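Local coordinates for envelope polyprotein (Puumala orthohantavirus, PDB 5FXU) that forms, as the Gn ectodomain, part of the antigenic glycoprotein surface of a hantavirus and probably assists host-cell entry alongside its partner glycoprotein Gc, at residues L15-V20 with T101-R106; L39-N44 with C140-G145; D46-T51 with T105-A110. All blocks are in the same frame, centred on the assembly; numbering follows the deposited sequence.

Contact 1. Residues L15-V20 with T101-R106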
ATOM      1  N   LEU A  15       1.412  20.053 -16.115  1.00113.14           N
ATOM      2  CA  LEU A  15       2.745  20.403 -15.594  1.00114.58           C
ATOM      3  C   LEU A  15       3.789  19.261 -15.627  1.00110.35           C
ATOM      4  O   LEU A  15       4.874  19.405 -15.052  1.00109.42           O
ATOM      5  CB  LEU A  15       2.631  20.969 -14.158  1.00116.24           C
ATOM      6  CG  LEU A  15       1.828  22.211 -13.804  1.00117.37           C
ATOM      7  CD1 LEU A  15       1.921  23.255 -14.904  1.00116.52           C
ATOM      8  CD2 LEU A  15       0.371  21.924 -13.442  1.00116.25           C
ATOM      9  N   GLY A  16       3.458  18.125 -16.245  1.00105.37           N
ATOM     10  CA  GLY A  16       4.450  17.101 -16.570  1.00102.90           C
ATOM     11  C   GLY A  16       4.694  15.981 -15.564  1.00 97.76           C
ATOM     12  O   GLY A  16       5.001  14.861 -15.972  1.00100.55           O
ATOM     13  N   GLN A  17       4.562  16.265 -14.267  1.00 90.33           N
ATOM     14  CA  GLN A  17       5.056  15.364 -13.195  1.00 86.49           C
ATOM     15  C   GLN A  17       3.984  14.418 -12.538  1.00 74.20           C
ATOM     16  O   GLN A  17       4.284  13.674 -11.570  1.00 71.42           O
ATOM     17  CB  GLN A  17       5.803  16.234 -12.149  1.00 90.90           C
ATOM     18  CG  GLN A  17       7.076  16.928 -12.643  1.00 95.06           C
ATOM     19  CD  GLN A  17       8.304  16.034 -12.799  1.00 98.49           C
ATOM     20  OE1 GLN A  17       8.330  15.133 -13.640  1.00 94.79           O
ATOM     21  NE2 GLN A  17       9.357  16.323 -12.019  1.00101.60           N
ATOM     22  N   GLY A  18       2.764  14.430 -13.084  1.00 61.45           N
ATOM     23  CA  GLY A  18       1.658  13.642 -12.556  1.00 53.37           C
ATOM     24  C   GLY A  18       1.713  12.204 -13.029  1.00 47.20           C
ATOM     25  O   GLY A  18       2.293  11.891 -14.061  1.00 47.51           O
ATOM     26  N   LEU A  19       1.116  11.318 -12.257  1.00 41.25           N
ATOM     27  CA  LEU A  19       0.995   9.930 -12.642  1.00 37.27           C
ATOM     28  C   LEU A  19      -0.463   9.541 -12.586  1.00 35.26           C
ATOM     29  O   LEU A  19      -1.208  10.085 -11.764  1.00 36.38           O
ATOM     30  CB  LEU A  19       1.789   9.057 -11.681  1.00 36.31           C
ATOM     31  CG  LEU A  19       3.283   9.318 -11.532  1.00 35.82           C
ATOM     32  CD1 LEU A  19       3.819   8.481 -10.400  1.00 35.05           C
ATOM     33  CD2 LEU A  19       4.011   8.957 -12.801  1.00 36.58           C
ATOM     34  N   VAL A  20      -0.870   8.591 -13.427  1.00 32.37           N
ATOM     35  CA  VAL A  20      -2.160   7.928 -13.259  1.00 31.50           C
ATOM     36  C   VAL A  20      -1.970   6.703 -12.365  1.00 30.32           C
ATOM     37  O   VAL A  20      -0.920   6.114 -12.348  1.00 29.79           O
ATOM     38  CB  VAL A  20      -2.851   7.499 -14.590  1.00 32.12           C
ATOM     39  CG1 VAL A  20      -3.401   8.707 -15.316  1.00 33.00           C
ATOM     40  CG2 VAL A  20      -1.939   6.704 -15.510  1.00 31.86           C
ATOM     41  N   THR A 101      10.100   9.570  -9.506  1.00 39.93           N
ATOM     42  CA  THR A 101      10.661   9.991 -10.801  1.00 40.97           C
ATOM     43  C   THR A 101      10.060   9.276 -12.004  1.00 41.81           C
ATOM     44  O   THR A 101      10.569   9.423 -13.124  1.00 45.52           O
ATOM     45  CB  THR A 101      12.196   9.816 -10.836  1.00 41.14           C
ATOM     46  OG1 THR A 101      12.532   8.425 -10.734  1.00 41.43           O
ATOM     47  CG2 THR A 101      12.823  10.565  -9.689  1.00 41.33           C
ATOM     48  N   ALA A 102       8.956   8.563 -11.807  1.00 40.62           N
ATOM     49  CA  ALA A 102       8.332   7.803 -12.894  1.00 40.62           C
ATOM     50  C   ALA A 102       7.819   8.680 -14.047  1.00 40.63           C
ATOM     51  O   ALA A 102       7.801   8.240 -15.198  1.00 42.21           O
ATOM     52  CB  ALA A 102       7.217   6.914 -12.361  1.00 39.15           C
ATOM     53  N   ALA A 103       7.369   9.889 -13.743  1.00 40.87           N
ATOM     54  CA  ALA A 103       6.899  10.810 -14.777  1.00 43.91           C
ATOM     55  C   ALA A 103       8.039  11.212 -15.712  1.00 46.05           C
ATOM     56  O   ALA A 103       7.818  11.349 -16.889  1.00 47.66           O
ATOM     57  CB  ALA A 103       6.262  12.043 -14.161  1.00 43.25           C
ATOM     58  N   ARG A 104       9.248  11.317 -15.172  1.00 48.81           N
ATOM     59  CA  ARG A 104      10.439  11.688 -15.914  1.00 52.32           C
ATOM     60  C   ARG A 104      11.075  10.495 -16.620  1.00 50.86           C
ATOM     61  O   ARG A 104      11.517  10.610 -17.761  1.00 53.16           O
ATOM     62  CB  ARG A 104      11.453  12.369 -14.966  1.00 57.33           C
ATOM     63  CG  ARG A 104      12.416  13.302 -15.675  1.00 65.14           C
ATOM     64  CD  ARG A 104      13.332  14.101 -14.741  1.00 70.25           C
ATOM     65  NE  ARG A 104      14.502  13.314 -14.321  1.00 75.29           N
ATOM     66  CZ  ARG A 104      14.690  12.740 -13.121  1.00 78.70           C
ATOM     67  NH1 ARG A 104      13.801  12.852 -12.133  1.00 78.61           N
ATOM     68  NH2 ARG A 104      15.813  12.045 -12.895  1.00 81.16           N
ATOM     69  N   THR A 105      11.148   9.362 -15.938  1.00 48.90           N
ATOM     70  CA  THR A 105      11.717   8.144 -16.519  1.00 49.00           C
ATOM     71  C   THR A 105      10.773   7.422 -17.472  1.00 47.93           C
ATOM     72  O   THR A 105      11.207   6.554 -18.223  1.00 47.48           O
ATOM     73  CB  THR A 105      12.110   7.104 -15.444  1.00 49.95           C
ATOM     74  OG1 THR A 105      10.935   6.609 -14.775  1.00 48.77           O
ATOM     75  CG2 THR A 105      13.098   7.692 -14.435  1.00 50.15           C
ATOM     76  N   ARG A 106       9.488   7.752 -17.418  1.00 48.30           N
ATOM     77  CA  ARG A 106       8.475   7.096 -18.217  1.00 50.24           C
ATOM     78  C   ARG A 106       8.322   5.614 -17.895  1.00 49.58           C
ATOM     79  O   ARG A 106       7.973   4.813 -18.753  1.00 49.65           O
ATOM     80  CB  ARG A 106       8.745   7.341 -19.706  1.00 54.96           C
ATOM     81  CG  ARG A 106       8.860   8.822 -20.063  1.00 58.20           C
ATOM     82  CD  ARG A 106       7.537   9.544 -19.781  1.00 61.30           C
ATOM     83  NE  ARG A 106       7.520  10.987 -20.014  1.00 66.28           N
ATOM     84  CZ  ARG A 106       7.840  11.618 -21.151  1.00 70.60           C
ATOM     85  NH1 ARG A 106       8.265  10.978 -22.250  1.00 73.80           N
ATOM     86  NH2 ARG A 106       7.761  12.942 -21.178  1.00 70.84           N
TER
HETATM   87  O   HOH W   1       9.259  12.825 -12.224  1.00 45.64           O
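Ala102, at the start of the short helix 102-105, meets Leu19 of the facing segment through methyl groups, its CB lying 3.8 Å from Leu19 CD2. The leucine reaches the helix with CG set beside its own backbone N and anti to the carbonyl carbon (chi1 -58°), and the same CD2 branch also passes 3.6 Å from Ala103 N. Leu19 also touches Ile99, in the loop that leads into the helix.

Ala103 carries most of the contact. Its CB bond points at the turn 16-18, and the methyl sits among backbone carbonyls: Gly16 O and Gln17 O each lie 3.6 Å from Ala103 CB, with Gly18 O a little farther off. Gly16 has positive phi (92°), and the carbonyl oxygens of Gly16, Gln17 and Gly18 all lie round the one methyl. The Gln17 amide adds a further oxygen, OE1, 3.8 Å from Ala103 CB.

At Arg104 the link becomes polar but indirect. A water lies 2.9 Å from Gln17 OE1, to which it probably donates, and accepts a weak hydrogen bond from Arg104 N, joining the exposed glutamine to the first turn of the helix. Farther on, Arg106 NE turns back to Ala103 O in a weak hydrogen bond, on the helix itself.

With Leu19 also paired through its backbone to Ser238, the contact joins a helical turn to the loop and first residue of strand 19-30, which pairs antiparallel with strand 237-243: plain alanine-and-leucine packing within the β-rich Gn head.

Contact 2. Residues L39-N44 with C140-G145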
ATOM      1  N   LEU A  39       3.243 -11.365 -12.570  1.00 64.47           N
ATOM      2  CA  LEU A  39       2.503 -10.422 -13.413  1.00 64.36           C
ATOM      3  C   LEU A  39       3.030 -10.481 -14.832  1.00 64.06           C
ATOM      4  O   LEU A  39       4.222 -10.333 -15.034  1.00 63.80           O
ATOM      5  CB  LEU A  39       2.628  -8.966 -12.928  1.00 64.19           C
ATOM      6  CG  LEU A  39       1.405  -8.310 -12.282  1.00 64.09           C
ATOM      7  CD1 LEU A  39       1.680  -6.827 -12.119  1.00 64.46           C
ATOM      8  CD2 LEU A  39       0.101  -8.491 -13.053  1.00 64.17           C
ATOM      9  N   GLU A  40       2.144 -10.707 -15.796  1.00 63.31           N
ATOM     10  CA  GLU A  40       2.475 -10.620 -17.215  1.00 65.46           C
ATOM     11  C   GLU A  40       1.772  -9.393 -17.752  1.00 60.64           C
ATOM     12  O   GLU A  40       0.697  -9.052 -17.268  1.00 59.97           O
ATOM     13  CB  GLU A  40       1.954 -11.843 -18.010  1.00 70.47           C
ATOM     14  CG  GLU A  40       2.306 -13.234 -17.488  1.00 74.69           C
ATOM     15  CD  GLU A  40       3.759 -13.647 -17.739  1.00 77.19           C
ATOM     16  OE1 GLU A  40       4.666 -12.808 -17.577  1.00 80.25           O
ATOM     17  OE2 GLU A  40       3.996 -14.827 -18.067  1.00 78.19           O
ATOM     18  N   SER A  41       2.345  -8.770 -18.773  1.00 58.89           N
ATOM     19  CA  SER A  41       1.728  -7.609 -19.419  1.00 58.62           C
ATOM     20  C   SER A  41       1.811  -7.711 -20.925  1.00 58.30           C
ATOM     21  O   SER A  41       2.852  -8.061 -21.464  1.00 56.97           O
ATOM     22  CB  SER A  41       2.418  -6.310 -18.994  1.00 58.63           C
ATOM     23  OG  SER A  41       1.796  -5.185 -19.602  1.00 60.21           O
ATOM     24  N   SER A  42       0.703  -7.407 -21.590  1.00 58.83           N
ATOM     25  CA  SER A  42       0.692  -7.181 -23.021  1.00 61.21           C
ATOM     26  C   SER A  42       0.612  -5.674 -23.344  1.00 59.85           C
ATOM     27  O   SER A  42       0.399  -5.307 -24.484  1.00 61.61           O
ATOM     28  CB  SER A  42      -0.500  -7.916 -23.653  1.00 63.20           C
ATOM     29  OG  SER A  42      -1.640  -7.063 -23.699  1.00 63.77           O
ATOM     30  N   CYS A  43       0.770  -4.806 -22.356  1.00 58.56           N
ATOM     31  CA  CYS A  43       0.511  -3.384 -22.550  1.00 57.06           C
ATOM     32  C   CYS A  43       1.707  -2.690 -23.189  1.00 57.60           C
ATOM     33  O   CYS A  43       2.844  -3.122 -23.016  1.00 56.28           O
ATOM     34  CB  CYS A  43       0.197  -2.723 -21.204  1.00 56.73           C
ATOM     35  SG  CYS A  43      -1.294  -3.327 -20.341  1.00 56.73           S
ATOM     36  N   ASN A  44       1.435  -1.612 -23.929  1.00 58.57           N
ATOM     37  CA  ASN A  44       2.479  -0.828 -24.625  1.00 59.26           C
ATOM     38  C   ASN A  44       3.017   0.258 -23.699  1.00 59.68           C
ATOM     39  O   ASN A  44       2.835   1.467 -23.940  1.00 59.01           O
ATOM     40  CB  ASN A  44       1.978  -0.235 -25.960  1.00 59.49           C
ATOM     41  CG  ASN A  44       0.696   0.586 -25.818  1.00 58.57           C
ATOM     42  OD1 ASN A  44      -0.164   0.300 -24.968  1.00 55.77           O
ATOM     43  ND2 ASN A  44       0.560   1.611 -26.657  1.00 58.05           N
ATOM     44  N   CYS A 140      -5.625  -2.661 -22.516  1.00 45.84           N
ATOM     45  CA  CYS A 140      -4.618  -3.697 -22.650  1.00 47.58           C
ATOM     46  C   CYS A 140      -4.817  -4.722 -21.537  1.00 47.31           C
ATOM     47  O   CYS A 140      -5.759  -4.606 -20.757  1.00 47.13           O
ATOM     48  CB  CYS A 140      -3.215  -3.091 -22.669  1.00 48.93           C
ATOM     49  SG  CYS A 140      -2.784  -2.158 -21.193  1.00 50.46           S
ATOM     50  N   LEU A 141      -3.974  -5.754 -21.505  1.00 48.93           N
ATOM     51  CA  LEU A 141      -4.180  -6.904 -20.640  1.00 49.02           C
ATOM     52  C   LEU A 141      -2.999  -7.150 -19.733  1.00 48.42           C
ATOM     53  O   LEU A 141      -1.857  -7.104 -20.161  1.00 48.70           O
ATOM     54  CB  LEU A 141      -4.428  -8.159 -21.467  1.00 50.69           C
ATOM     55  CG  LEU A 141      -5.757  -8.226 -22.231  1.00 53.14           C
ATOM     56  CD1 LEU A 141      -5.826  -9.504 -23.061  1.00 55.02           C
ATOM     57  CD2 LEU A 141      -6.958  -8.166 -21.304  1.00 53.33           C
ATOM     58  N   LEU A 142      -3.306  -7.441 -18.475  1.00 48.02           N
ATOM     59  CA  LEU A 142      -2.356  -8.008 -17.546  1.00 47.34           C
ATOM     60  C   LEU A 142      -2.862  -9.401 -17.180  1.00 47.23           C
ATOM     61  O   LEU A 142      -4.070  -9.688 -17.183  1.00 46.21           O
ATOM     62  CB  LEU A 142      -2.237  -7.151 -16.280  1.00 47.10           C
ATOM     63  CG  LEU A 142      -1.959  -5.647 -16.415  1.00 47.32           C
ATOM     64  CD1 LEU A 142      -2.072  -4.938 -15.070  1.00 45.77           C
ATOM     65  CD2 LEU A 142      -0.571  -5.413 -16.990  1.00 48.67           C
ATOM     66  N   GLY A 143      -1.922 -10.271 -16.870  1.00 47.14           N
ATOM     67  CA  GLY A 143      -2.245 -11.573 -16.345  1.00 48.11           C
ATOM     68  C   GLY A 143      -1.573 -11.765 -15.004  1.00 47.57           C
ATOM     69  O   GLY A 143      -0.438 -11.306 -14.782  1.00 44.35           O
ATOM     70  N   LEU A 144      -2.280 -12.465 -14.123  1.00 48.21           N
ATOM     71  CA  LEU A 144      -1.741 -12.869 -12.831  1.00 49.32           C
ATOM     72  C   LEU A 144      -2.254 -14.264 -12.510  1.00 50.40           C
ATOM     73  O   LEU A 144      -3.465 -14.460 -12.317  1.00 47.28           O
ATOM     74  CB  LEU A 144      -2.138 -11.877 -11.734  1.00 47.98           C
ATOM     75  CG  LEU A 144      -1.419 -12.088 -10.403  1.00 48.75           C
ATOM     76  CD1 LEU A 144       0.072 -11.794 -10.502  1.00 48.55           C
ATOM     77  CD2 LEU A 144      -2.055 -11.196  -9.346  1.00 49.52           C
ATOM     78  N   GLY A 145      -1.317 -15.218 -12.504  1.00 54.12           N
ATOM     79  CA  GLY A 145      -1.623 -16.644 -12.459  1.00 58.41           C
ATOM     80  C   GLY A 145      -2.578 -16.992 -13.581  1.00 61.24           C
ATOM     81  O   GLY A 145      -2.242 -16.846 -14.754  1.00 61.21           O
TER
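Glu40 and Gly143 form a hydrogen-bonded antiparallel pair: Glu40 N donates to Gly143 O at 2.8 Å, and Gly143 N returns a bond to Glu40 O at 2.9 Å. Two residues on, Ser42 N meets Leu141 O almost straight (177°). Ser42 OG takes a weak bond from Leu141 N, while Ser41 OG, anti to its backbone N (chi1 -179°), accepts from Cys43 N in an ST turn at the end of strand 39-41.

Just beyond this turn the Cys43-Cys140 disulfide, with chi3 of 86°, ties the two segments covalently. Leu142 CD2 packs beside it, 4.0 Å from Cys43 SG and 3.5 Å from Ser41 OG, on the face shared by Ser41 and Leu142. Toward the other end Leu39 CG approaches Leu144 CD1 at 4.1 Å, the two side chains crossing obliquely, and Leu39 CD2 lies 3.3 Å from Gly143 O. Leu39 and Leu144 also reach strand 107-116, at Ala110 and Phe112.

Strand 39-41 is one edge strand, within this chain, of a four-stranded mixed sheet, and its antiparallel pairing is closed by a disulfide.

Contact 3. Residues D46-T51 with T105-A110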
ATOM      1  N   ASP A  46       6.439   0.873 -20.509  1.00 56.33           N
ATOM      2  CA  ASP A  46       7.773   0.486 -20.075  1.00 56.82           C
ATOM      3  C   ASP A  46       7.788   0.060 -18.592  1.00 56.24           C
ATOM      4  O   ASP A  46       7.990   0.872 -17.684  1.00 54.15           O
ATOM      5  CB  ASP A  46       8.727   1.656 -20.340  1.00 57.75           C
ATOM      6  CG  ASP A  46      10.169   1.306 -20.098  1.00 59.49           C
ATOM      7  OD1 ASP A  46      10.459   0.125 -19.820  1.00 62.36           O
ATOM      8  OD2 ASP A  46      11.022   2.216 -20.162  1.00 63.19           O
ATOM      9  N   LEU A  47       7.561  -1.230 -18.371  1.00 59.49           N
ATOM     10  CA  LEU A  47       7.522  -1.817 -17.029  1.00 59.41           C
ATOM     11  C   LEU A  47       8.848  -1.657 -16.281  1.00 60.89           C
ATOM     12  O   LEU A  47       9.899  -2.034 -16.783  1.00 61.59           O
ATOM     13  CB  LEU A  47       7.150  -3.313 -17.088  1.00 60.06           C
ATOM     14  CG  LEU A  47       5.693  -3.776 -16.864  1.00 60.14           C
ATOM     15  CD1 LEU A  47       5.652  -5.217 -16.340  1.00 61.48           C
ATOM     16  CD2 LEU A  47       4.857  -2.854 -15.971  1.00 58.81           C
ATOM     17  N   HIS A  48       8.778  -1.109 -15.072  1.00 62.04           N
ATOM     18  CA  HIS A  48       9.908  -1.128 -14.160  1.00 65.78           C
ATOM     19  C   HIS A  48      10.091  -2.566 -13.623  1.00 68.76           C
ATOM     20  O   HIS A  48       9.126  -3.205 -13.226  1.00 66.50           O
ATOM     21  CB  HIS A  48       9.701  -0.124 -13.024  1.00 67.15           C
ATOM     22  CG  HIS A  48      10.981   0.338 -12.400  1.00 71.84           C
ATOM     23  ND1 HIS A  48      11.589  -0.336 -11.363  1.00 72.70           N
ATOM     24  CD2 HIS A  48      11.784   1.393 -12.689  1.00 73.97           C
ATOM     25  CE1 HIS A  48      12.710   0.284 -11.035  1.00 74.02           C
ATOM     26  NE2 HIS A  48      12.847   1.340 -11.820  1.00 75.16           N
ATOM     27  N   THR A  49      11.325  -3.066 -13.647  1.00 74.75           N
ATOM     28  CA  THR A  49      11.631  -4.486 -13.378  1.00 81.34           C
ATOM     29  C   THR A  49      11.808  -4.821 -11.886  1.00 82.12           C
ATOM     30  O   THR A  49      11.780  -5.995 -11.500  1.00 80.09           O
ATOM     31  CB  THR A  49      12.927  -4.910 -14.103  1.00 84.21           C
ATOM     32  OG1 THR A  49      14.006  -4.078 -13.660  1.00 85.01           O
ATOM     33  CG2 THR A  49      12.775  -4.791 -15.625  1.00 85.82           C
ATOM     34  N   SER A  50      12.007  -3.784 -11.072  1.00 84.57           N
ATOM     35  CA  SER A  50      12.189  -3.905  -9.609  1.00 86.96           C
ATOM     36  C   SER A  50      11.271  -4.908  -8.886  1.00 86.80           C
ATOM     37  O   SER A  50      11.762  -5.793  -8.175  1.00 85.89           O
ATOM     38  CB  SER A  50      12.064  -2.525  -8.924  1.00 86.05           C
ATOM     39  OG  SER A  50      10.802  -1.892  -9.186  1.00 85.84           O
ATOM     40  N   THR A  51       9.957  -4.770  -9.080  1.00 84.19           N
ATOM     41  CA  THR A  51       8.970  -5.498  -8.271  1.00 81.88           C
ATOM     42  C   THR A  51       8.896  -7.006  -8.569  1.00 82.38           C
ATOM     43  O   THR A  51       8.548  -7.795  -7.680  1.00 83.09           O
ATOM     44  CB  THR A  51       7.575  -4.837  -8.362  1.00 79.34           C
ATOM     45  OG1 THR A  51       7.219  -4.623  -9.736  1.00 81.74           O
ATOM     46  CG2 THR A  51       7.576  -3.494  -7.623  1.00 75.67           C
ATOM     47  N   THR A 105      11.148   9.362 -15.938  1.00 48.90           N
ATOM     48  CA  THR A 105      11.717   8.144 -16.519  1.00 49.00           C
ATOM     49  C   THR A 105      10.773   7.422 -17.472  1.00 47.93           C
ATOM     50  O   THR A 105      11.207   6.554 -18.223  1.00 47.48           O
ATOM     51  CB  THR A 105      12.110   7.104 -15.444  1.00 49.95           C
ATOM     52  OG1 THR A 105      10.935   6.609 -14.775  1.00 48.77           O
ATOM     53  CG2 THR A 105      13.098   7.692 -14.435  1.00 50.15           C
ATOM     54  N   ARG A 106       9.488   7.752 -17.418  1.00 48.30           N
ATOM     55  CA  ARG A 106       8.475   7.096 -18.217  1.00 50.24           C
ATOM     56  C   ARG A 106       8.322   5.614 -17.895  1.00 49.58           C
ATOM     57  O   ARG A 106       7.973   4.813 -18.753  1.00 49.65           O
ATOM     58  CB  ARG A 106       8.745   7.341 -19.706  1.00 54.96           C
ATOM     59  CG  ARG A 106       8.860   8.822 -20.063  1.00 58.20           C
ATOM     60  CD  ARG A 106       7.537   9.544 -19.781  1.00 61.30           C
ATOM     61  NE  ARG A 106       7.520  10.987 -20.014  1.00 66.28           N
ATOM     62  CZ  ARG A 106       7.840  11.618 -21.151  1.00 70.60           C
ATOM     63  NH1 ARG A 106       8.265  10.978 -22.250  1.00 73.80           N
ATOM     64  NH2 ARG A 106       7.761  12.942 -21.178  1.00 70.84           N
ATOM     65  N   LYS A 107       8.565   5.271 -16.639  1.00 49.27           N
ATOM     66  CA  LYS A 107       8.411   3.905 -16.173  1.00 50.25           C
ATOM     67  C   LYS A 107       7.037   3.676 -15.572  1.00 45.02           C
ATOM     68  O   LYS A 107       6.457   4.566 -14.955  1.00 43.57           O
ATOM     69  CB  LYS A 107       9.498   3.573 -15.162  1.00 53.23           C
ATOM     70  CG  LYS A 107      10.879   3.550 -15.797  1.00 57.89           C
ATOM     71  CD  LYS A 107      11.001   2.372 -16.759  1.00 61.01           C
ATOM     72  CE  LYS A 107      12.444   2.032 -17.081  1.00 64.66           C
ATOM     73  NZ  LYS A 107      12.552   0.624 -17.554  1.00 67.29           N
ATOM     74  N   THR A 108       6.530   2.475 -15.786  1.00 42.55           N
ATOM     75  CA  THR A 108       5.247   2.047 -15.276  1.00 41.19           C
ATOM     76  C   THR A 108       5.532   1.029 -14.159  1.00 40.48           C
ATOM     77  O   THR A 108       6.389   0.163 -14.312  1.00 40.19           O
ATOM     78  CB  THR A 108       4.420   1.429 -16.410  1.00 41.01           C
ATOM     79  OG1 THR A 108       4.037   2.467 -17.316  1.00 41.35           O
ATOM     80  CG2 THR A 108       3.144   0.745 -15.889  1.00 40.49           C
ATOM     81  N   ILE A 109       4.839   1.174 -13.038  1.00 39.55           N
ATOM     82  CA  ILE A 109       4.952   0.255 -11.905  1.00 39.98           C
ATOM     83  C   ILE A 109       3.689  -0.570 -11.882  1.00 37.52           C
ATOM     84  O   ILE A 109       2.588  -0.027 -11.866  1.00 36.29           O
ATOM     85  CB  ILE A 109       5.102   0.983 -10.549  1.00 41.93           C
ATOM     86  CG1 ILE A 109       6.421   1.739 -10.473  1.00 43.44           C
ATOM     87  CG2 ILE A 109       5.076  -0.005  -9.382  1.00 43.44           C
ATOM     88  CD1 ILE A 109       6.378   3.128 -11.092  1.00 44.73           C
ATOM     89  N   ALA A 110       3.861  -1.884 -11.910  1.00 37.63           N
ATOM     90  CA  ALA A 110       2.758  -2.828 -11.782  1.00 37.45           C
ATOM     91  C   ALA A 110       3.198  -3.882 -10.776  1.00 37.86           C
ATOM     92  O   ALA A 110       4.214  -4.526 -10.976  1.00 39.27           O
ATOM     93  CB  ALA A 110       2.411  -3.459 -13.110  1.00 37.55           C
TER
HETATM   94  O   HOH W   2       5.719   3.384 -19.283  1.00 38.41           O
HETATM   95  O   HOH W   3       6.819  -2.606 -11.755  1.00 53.16           O
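Leu47 pairs with Thr108 in a short parallel bridge, in which Thr108 N donates to Asp46 O at 2.9 Å and His48 N to Thr108 O at 2.8 Å, the latter bond almost straight (178°).

Lys107, bent at chi2 (-68°), lays its chain across Asp46. Its NZ forms a salt bridge with Asp46 OD1 at 3.1 Å, met from above the carboxylate plane, and a weaker bond to OD2, while the CD and CE methylenes pass close to OD2. The His48 side chain crosses that of Lys107 at about a right angle; Lys107 CG lies at the ring edge, in its plane, 3.9 Å from His48 CD2. His48 ND1 shares a hydrogen bond with Ser50 OG, which helps fix the ring's rotation.

Leu47 and Thr108 lie on the same face, where Leu47 CD2 comes within 3.8 Å of Ala110 CB. The same branch also touches Thr108 CG2, and Leu127 lies against Thr108 and Ala110.

Two waters extend the pairing. One links Asp46 N, Arg106 O and Thr108 OG1; the other accepts from Ala110 N at 3.0 Å, donates to His48 O and bonds Thr51 OG1, bridging the segments as they diverge.

Charge pairing at an exposed margin therefore adjoins methyl packing against the core, and the lysine probably offsets the aspartate's charge, while a water links the backbones where the segment 48-51 turns away from strand 107-110.

Overall arrangement
All three contacts lie within the Gn head. Contacts 1 and 3 are close neighbours, their centres about 12 Å apart; they share Thr105 and Arg106, where helix 102-105 passes into strand 107-116, and Ala102 CB packs on Lys107 O. Contact 2 lies about 13 Å from contact 3 and about 21 Å from contact 1, centre to centre, and packs against contact 3. Along the chain, 46-51 with 105-110 is nested inside the loop closed by contact 2, whereas contacts 1 and 2 interleave. Strand 107-116 belongs to contact 3 and packs against residues of contact 2, so that distant parts of the sequence are drawn together into one compact region.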